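Local coordinates for protein tryptophanyl-tRNA synthetase (Aeropyrum pernix, PDB 3A04) that catalyses the ATP-dependent attachment of L-tryptophan to tRNA(Trp), releasing AMP and diphosphate, as a class I aminoacyl-tRNA synthetase, at residues Glu180-Pro183 against Ala184-Met187; Asp217-Pro220 against His221-Thr225. All coordinates share one frame; numbering follows the deposited sequence. Where two conformers were deposited one is given.

Overall arrangement
Contacts 1 and 2 are the starts of two helices, 183-197 and 219-231, in the part of the chain that belongs to the class I synthetase family. Their centres lie 16 Å apart, and their nearest atoms are about 8 Å apart. They do not touch directly. Helix 183-197 joins them: it begins in contact 1, and further along Ser189 O accepts a hydrogen bond from His221 NE2 of contact 2. The centre of contact 2 lies about 15 Å from the centre of the chain, that of contact 1 about 24 Å. Contact 1 packs on the second subunit; contact 2 is beside the central sheet. Neither includes residues of the HIGH region (Pro79-His87), the KMSKS region (Lys256-Ser260) or the iron-sulfur cluster pocket.

Contact 1: Glu180-Pro183 against Ala184-Met187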
ATOM      1  N   GLU A 180     -11.012   7.073  13.826  1.00 59.87           N
ATOM      2  CA  GLU A 180     -11.680   6.216  12.806  1.00 59.90           C
ATOM      3  C   GLU A 180     -10.820   5.767  11.648  1.00 57.92           C
ATOM      4  O   GLU A 180     -10.186   6.554  10.953  1.00 59.70           O
ATOM      5  CB  GLU A 180     -12.938   6.879  12.255  1.00 61.36           C
ATOM      6  CG  GLU A 180     -13.989   7.199  13.334  1.00 66.37           C
ATOM      7  CD  GLU A 180     -14.961   6.034  13.598  1.00 72.58           C
ATOM      8  OE1 GLU A 180     -16.101   6.065  13.045  1.00 73.29           O
ATOM      9  OE2 GLU A 180     -14.575   5.107  14.360  1.00 74.18           O
ATOM     10  N   LEU A 181     -10.824   4.478  11.409  1.00 55.16           N
ATOM     11  CA  LEU A 181      -9.846   3.879  10.536  1.00 51.81           C
ATOM     12  C   LEU A 181     -10.238   3.587   9.088  1.00 49.53           C
ATOM     13  O   LEU A 181     -10.457   2.385   8.700  1.00 50.48           O
ATOM     14  CB  LEU A 181      -9.424   2.601  11.166  1.00 52.33           C
ATOM     15  CG  LEU A 181      -8.371   2.732  12.232  1.00 52.21           C
ATOM     16  CD1 LEU A 181      -7.636   1.433  12.018  1.00 56.51           C
ATOM     17  CD2 LEU A 181      -7.422   3.978  12.059  1.00 54.86           C
ATOM     18  N   THR A 182     -10.279   4.639   8.265  1.00 43.99           N
ATOM     19  CA  THR A 182     -10.726   4.483   6.901  1.00 39.14           C
ATOM     20  C   THR A 182      -9.610   3.698   6.179  1.00 36.88           C
ATOM     21  O   THR A 182      -8.458   3.687   6.650  1.00 35.74           O
ATOM     22  CB  THR A 182     -10.985   5.885   6.207  1.00 40.16           C
ATOM     23  OG1 THR A 182      -9.754   6.646   6.128  1.00 36.03           O
ATOM     24  CG2 THR A 182     -12.080   6.722   6.976  1.00 42.03           C
ATOM     25  N   PRO A 183      -9.934   3.030   5.061  1.00 34.37           N
ATOM     26  CA  PRO A 183      -8.797   2.502   4.286  1.00 33.04           C
ATOM     27  C   PRO A 183      -7.704   3.560   4.011  1.00 31.19           C
ATOM     28  O   PRO A 183      -6.475   3.264   4.135  1.00 30.45           O
ATOM     29  CB  PRO A 183      -9.463   1.969   3.019  1.00 31.56           C
ATOM     30  CG  PRO A 183     -10.954   1.559   3.560  1.00 36.14           C
ATOM     31  CD  PRO A 183     -11.248   2.724   4.440  1.00 34.45           C
ATOM     32  N   ALA A 184      -8.112   4.782   3.660  1.00 31.32           N
ATOM     33  CA  ALA A 184      -7.093   5.840   3.378  1.00 30.47           C
ATOM     34  C   ALA A 184      -6.219   6.197   4.588  1.00 31.14           C
ATOM     35  O   ALA A 184      -5.013   6.392   4.419  1.00 29.01           O
ATOM     36  CB  ALA A 184      -7.764   7.163   2.751  1.00 31.57           C
ATOM     37  N   LYS A 185      -6.807   6.351   5.808  1.00 29.35           N
ATOM     38  CA  LYS A 185      -6.012   6.681   6.958  1.00 29.95           C
ATOM     39  C   LYS A 185      -5.148   5.520   7.346  1.00 29.89           C
ATOM     40  O   LYS A 185      -4.051   5.692   7.858  1.00 29.15           O
ATOM     41  CB  LYS A 185      -6.923   7.116   8.166  1.00 31.97           C
ATOM     42  CG  LYS A 185      -7.536   8.568   7.851  1.00 37.52           C
ATOM     43  CD  LYS A 185      -8.674   8.956   8.813  1.00 41.56           C
ATOM     44  CE  LYS A 185      -8.191   9.028  10.188  1.00 46.68           C
ATOM     45  NZ  LYS A 185      -9.387   9.038  11.167  1.00 55.90           N
ATOM     46  N   MET A 186      -5.590   4.317   7.076  1.00 29.21           N
ATOM     47  CA  MET A 186      -4.787   3.155   7.350  1.00 30.54           C
ATOM     48  C   MET A 186      -3.591   3.168   6.437  1.00 28.35           C
ATOM     49  O   MET A 186      -2.500   3.032   6.855  1.00 28.94           O
ATOM     50  CB  MET A 186      -5.394   1.743   7.233  0.70 22.20           C
ATOM     51  CG  MET A 186      -6.717   1.542   8.011  0.70 42.34           C
ATOM     52  SD  MET A 186      -7.220  -0.172   8.299  0.70 70.81           S
ATOM     53  CE  MET A 186      -8.299  -0.601   6.926  0.70237.19           C
ATOM     54  N   MET A 187      -3.830   3.344   5.172  1.00 28.02           N
ATOM     55  CA  MET A 187      -2.715   3.443   4.210  1.00 29.33           C
ATOM     56  C   MET A 187      -1.768   4.589   4.605  1.00 28.72           C
ATOM     57  O   MET A 187      -0.513   4.465   4.545  1.00 28.21           O
ATOM     58  CB  MET A 187      -3.279   3.606   2.811  1.00 29.99           C
ATOM     59  CG  MET A 187      -2.208   3.776   1.727  1.00 37.11           C
ATOM     60  SD  MET A 187      -1.478   2.130   1.328  1.00 47.75           S
ATOM     61  CE  MET A 187      -2.922   1.275   1.055  1.00 39.78           C
TER
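The Glu180 carbonyl is met in its own plane by Lys185 NZ, 2.6 Å from Glu180 O and on a lone pair. The first backbone bonds of the helix run from Met186 N to Thr182 O at 3.0 Å and from Met187 N to Pro183 O at 2.8 Å.

Thr182 is the N-cap of helix 183-197, and Pro183 follows as the first helical residue. Thr182 OG1 accepts from Lys185 N at 3.0 Å, with an N-H...O angle of 161°. This satisfies one of the amides at the helix start that has no earlier helical carbonyl to use. A chi1 of 63° sets OG1 between the backbone N and the carbonyl carbon, where it can meet Lys185 N. The Lys185 chain runs past the cap, with Lys185 CG 3.4 Å from Thr182 OG1, and turns at chi3 toward Glu180. Its ammonium also donates to Tyr178 O, at the end of helix 171-178, so one lysine ties two helix ends together. Leu181 packs on Met174 and Glu175 of helix 171-178. From the second subunit, Met174 packs on Pro183 and Leu190 on Met187.

Contact 2: Asp217-Pro220 against His221-Thr225; sequences DQDP and HLRLT
Arg223 N donates to Asp219 O at 2.9 Å and Leu224 N to Pro220 O at 3.1 Å, the i to i+4 bonds of the first turn of helix 219-231. Gln218 is the N-cap, and its OE1 accepts from Gly215 N.

One turn apart, Asp219 and Arg223 form a salt bridge. Arg223 NH1 meets Asp219 OD2 at 2.9 Å on the anti side of the carboxylate, 23° out of its plane. The two flat groups are turned 52° against each other. A bend at chi3 (-44°) folds the arginine back, and Pro220 CA lies over one face of the Arg223 guanidinium, 3.7 Å above its plane and offset toward the rim. An alanine here removes the guanidinium, which would probably cost Asp219 OD2 its salt bridge to Arg223 and take away the packing over Pro220. Asp219 OD1 has other partners, Arg56 NH2 and Tyr245 OH. Further along, Thr225 OG1 and Thr225 N donate to His221 O from opposite faces of its carbonyl plane.

The helix is the crossover of a beta-alpha-beta unit between the parallel strands 210-215 and 242-246. Leu222 packs on Ser243 and Tyr245 of strand 242-246, while His221, Leu224 and Thr225 lie against helix 183-197.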
ATOM      1  N   ASP A 217       2.946  16.233  19.898  1.00 43.20           N
ATOM      2  CA  ASP A 217       1.653  15.763  19.464  1.00 45.33           C
ATOM      3  C   ASP A 217       1.787  14.752  18.329  1.00 44.61           C
ATOM      4  O   ASP A 217       0.821  14.072  17.978  1.00 44.42           O
ATOM      5  CB  ASP A 217       0.808  16.969  19.015  1.00 47.98           C
ATOM      6  CG  ASP A 217       1.170  17.439  17.592  1.00 54.75           C
ATOM      7  OD1 ASP A 217       2.160  18.192  17.403  1.00 57.70           O
ATOM      8  OD2 ASP A 217       0.447  17.006  16.632  1.00 64.64           O
ATOM      9  N   GLN A 218       2.999  14.627  17.759  1.00 41.88           N
ATOM     10  CA  GLN A 218       3.216  13.669  16.698  1.00 39.65           C
ATOM     11  C   GLN A 218       3.942  12.428  17.216  1.00 39.15           C
ATOM     12  O   GLN A 218       4.309  11.573  16.446  1.00 37.81           O
ATOM     13  CB  GLN A 218       4.100  14.311  15.623  1.00 39.58           C
ATOM     14  CG  GLN A 218       3.452  15.531  14.958  1.00 42.22           C
ATOM     15  CD  GLN A 218       4.421  16.215  14.012  1.00 44.02           C
ATOM     16  OE1 GLN A 218       5.275  16.981  14.438  1.00 40.31           O
ATOM     17  NE2 GLN A 218       4.245  15.981  12.705  1.00 46.67           N
ATOM     18  N   ASP A 219       4.171  12.322  18.532  1.00 37.57           N
ATOM     19  CA  ASP A 219       4.935  11.176  19.001  1.00 36.25           C
ATOM     20  C   ASP A 219       4.228   9.826  18.887  1.00 35.20           C
ATOM     21  O   ASP A 219       4.902   8.815  18.666  1.00 35.56           O
ATOM     22  CB  ASP A 219       5.494  11.400  20.428  1.00 36.40           C
ATOM     23  CG  ASP A 219       6.642  10.481  20.728  1.00 36.99           C
ATOM     24  OD1 ASP A 219       7.711  10.541  20.014  1.00 35.30           O
ATOM     25  OD2 ASP A 219       6.456   9.669  21.644  1.00 33.71           O
ATOM     26  N   PRO A 220       2.885   9.775  19.061  1.00 34.82           N
ATOM     27  CA  PRO A 220       2.228   8.441  18.953  1.00 35.01           C
ATOM     28  C   PRO A 220       2.523   7.725  17.634  1.00 34.89           C
ATOM     29  O   PRO A 220       2.807   6.487  17.656  1.00 34.09           O
ATOM     30  CB  PRO A 220       0.758   8.734  19.068  1.00 33.95           C
ATOM     31  CG  PRO A 220       0.739  10.008  20.029  1.00 36.14           C
ATOM     32  CD  PRO A 220       1.928  10.817  19.479  1.00 35.55           C
ATOM     33  N   HIS A 221       2.493   8.468  16.525  1.00 32.76           N
ATOM     34  CA  HIS A 221       2.852   7.812  15.237  1.00 32.63           C
ATOM     35  C   HIS A 221       4.322   7.393  15.168  1.00 31.12           C
ATOM     36  O   HIS A 221       4.705   6.327  14.600  1.00 31.62           O
ATOM     37  CB  HIS A 221       2.485   8.655  13.973  1.00 32.95           C
ATOM     38  CG  HIS A 221       2.813   7.917  12.715  1.00 34.28           C
ATOM     39  ND1 HIS A 221       4.043   7.996  12.099  1.00 35.99           N
ATOM     40  CD2 HIS A 221       2.117   6.966  12.051  1.00 37.64           C
ATOM     41  CE1 HIS A 221       4.079   7.144  11.084  1.00 35.86           C
ATOM     42  NE2 HIS A 221       2.913   6.519  11.030  1.00 36.02           N
ATOM     43  N   LEU A 222       5.193   8.236  15.695  1.00 29.78           N
ATOM     44  CA  LEU A 222       6.610   7.883  15.760  1.00 29.58           C
ATOM     45  C   LEU A 222       6.891   6.605  16.607  1.00 29.78           C
ATOM     46  O   LEU A 222       7.772   5.838  16.320  1.00 26.19           O
ATOM     47  CB  LEU A 222       7.326   9.035  16.408  1.00 32.08           C
ATOM     48  CG  LEU A 222       8.804   9.164  16.212  1.00 39.83           C
ATOM     49  CD1 LEU A 222       9.142   8.980  14.724  1.00 39.09           C
ATOM     50  CD2 LEU A 222       9.144  10.624  16.620  1.00 40.10           C
ATOM     51  N   ARG A 223       6.100   6.381  17.650  1.00 29.72           N
ATOM     52  CA  ARG A 223       6.305   5.229  18.482  1.00 31.02           C
ATOM     53  C   ARG A 223       5.806   4.006  17.721  1.00 30.01           C
ATOM     54  O   ARG A 223       6.372   2.914  17.844  1.00 30.83           O
ATOM     55  CB  ARG A 223       5.526   5.453  19.827  1.00 31.58           C
ATOM     56  CG  ARG A 223       6.252   6.464  20.740  1.00 33.60           C
ATOM     57  CD  ARG A 223       5.729   6.373  22.227  1.00 36.82           C
ATOM     58  NE  ARG A 223       4.268   6.280  22.312  1.00 36.13           N
ATOM     59  CZ  ARG A 223       3.457   7.329  22.484  1.00 38.45           C
ATOM     60  NH1 ARG A 223       3.961   8.540  22.551  1.00 37.93           N
ATOM     61  NH2 ARG A 223       2.146   7.186  22.587  1.00 36.14           N
ATOM     62  N   LEU A 224       4.718   4.157  16.972  1.00 30.73           N
ATOM     63  CA  LEU A 224       4.244   3.021  16.179  1.00 31.53           C
ATOM     64  C   LEU A 224       5.336   2.674  15.109  1.00 30.75           C
ATOM     65  O   LEU A 224       5.621   1.510  14.872  1.00 31.19           O
ATOM     66  CB  LEU A 224       2.900   3.295  15.499  1.00 31.98           C
ATOM     67  CG  LEU A 224       2.416   2.254  14.470  1.00 36.32           C
ATOM     68  CD1 LEU A 224       2.122   0.887  15.185  1.00 39.26           C
ATOM     69  CD2 LEU A 224       1.153   2.733  13.667  1.00 38.06           C
ATOM     70  N   THR A 225       5.942   3.684  14.509  1.00 28.72           N
ATOM     71  CA  THR A 225       7.093   3.500  13.550  1.00 27.79           C
ATOM     72  C   THR A 225       8.254   2.757  14.204  1.00 29.07           C
ATOM     73  O   THR A 225       8.832   1.848  13.595  1.00 28.22           O
ATOM     74  CB  THR A 225       7.551   4.887  12.961  1.00 28.54           C
ATOM     75  OG1 THR A 225       6.413   5.463  12.292  1.00 26.43           O
ATOM     76  CG2 THR A 225       8.686   4.762  11.913  1.00 24.28           C
TER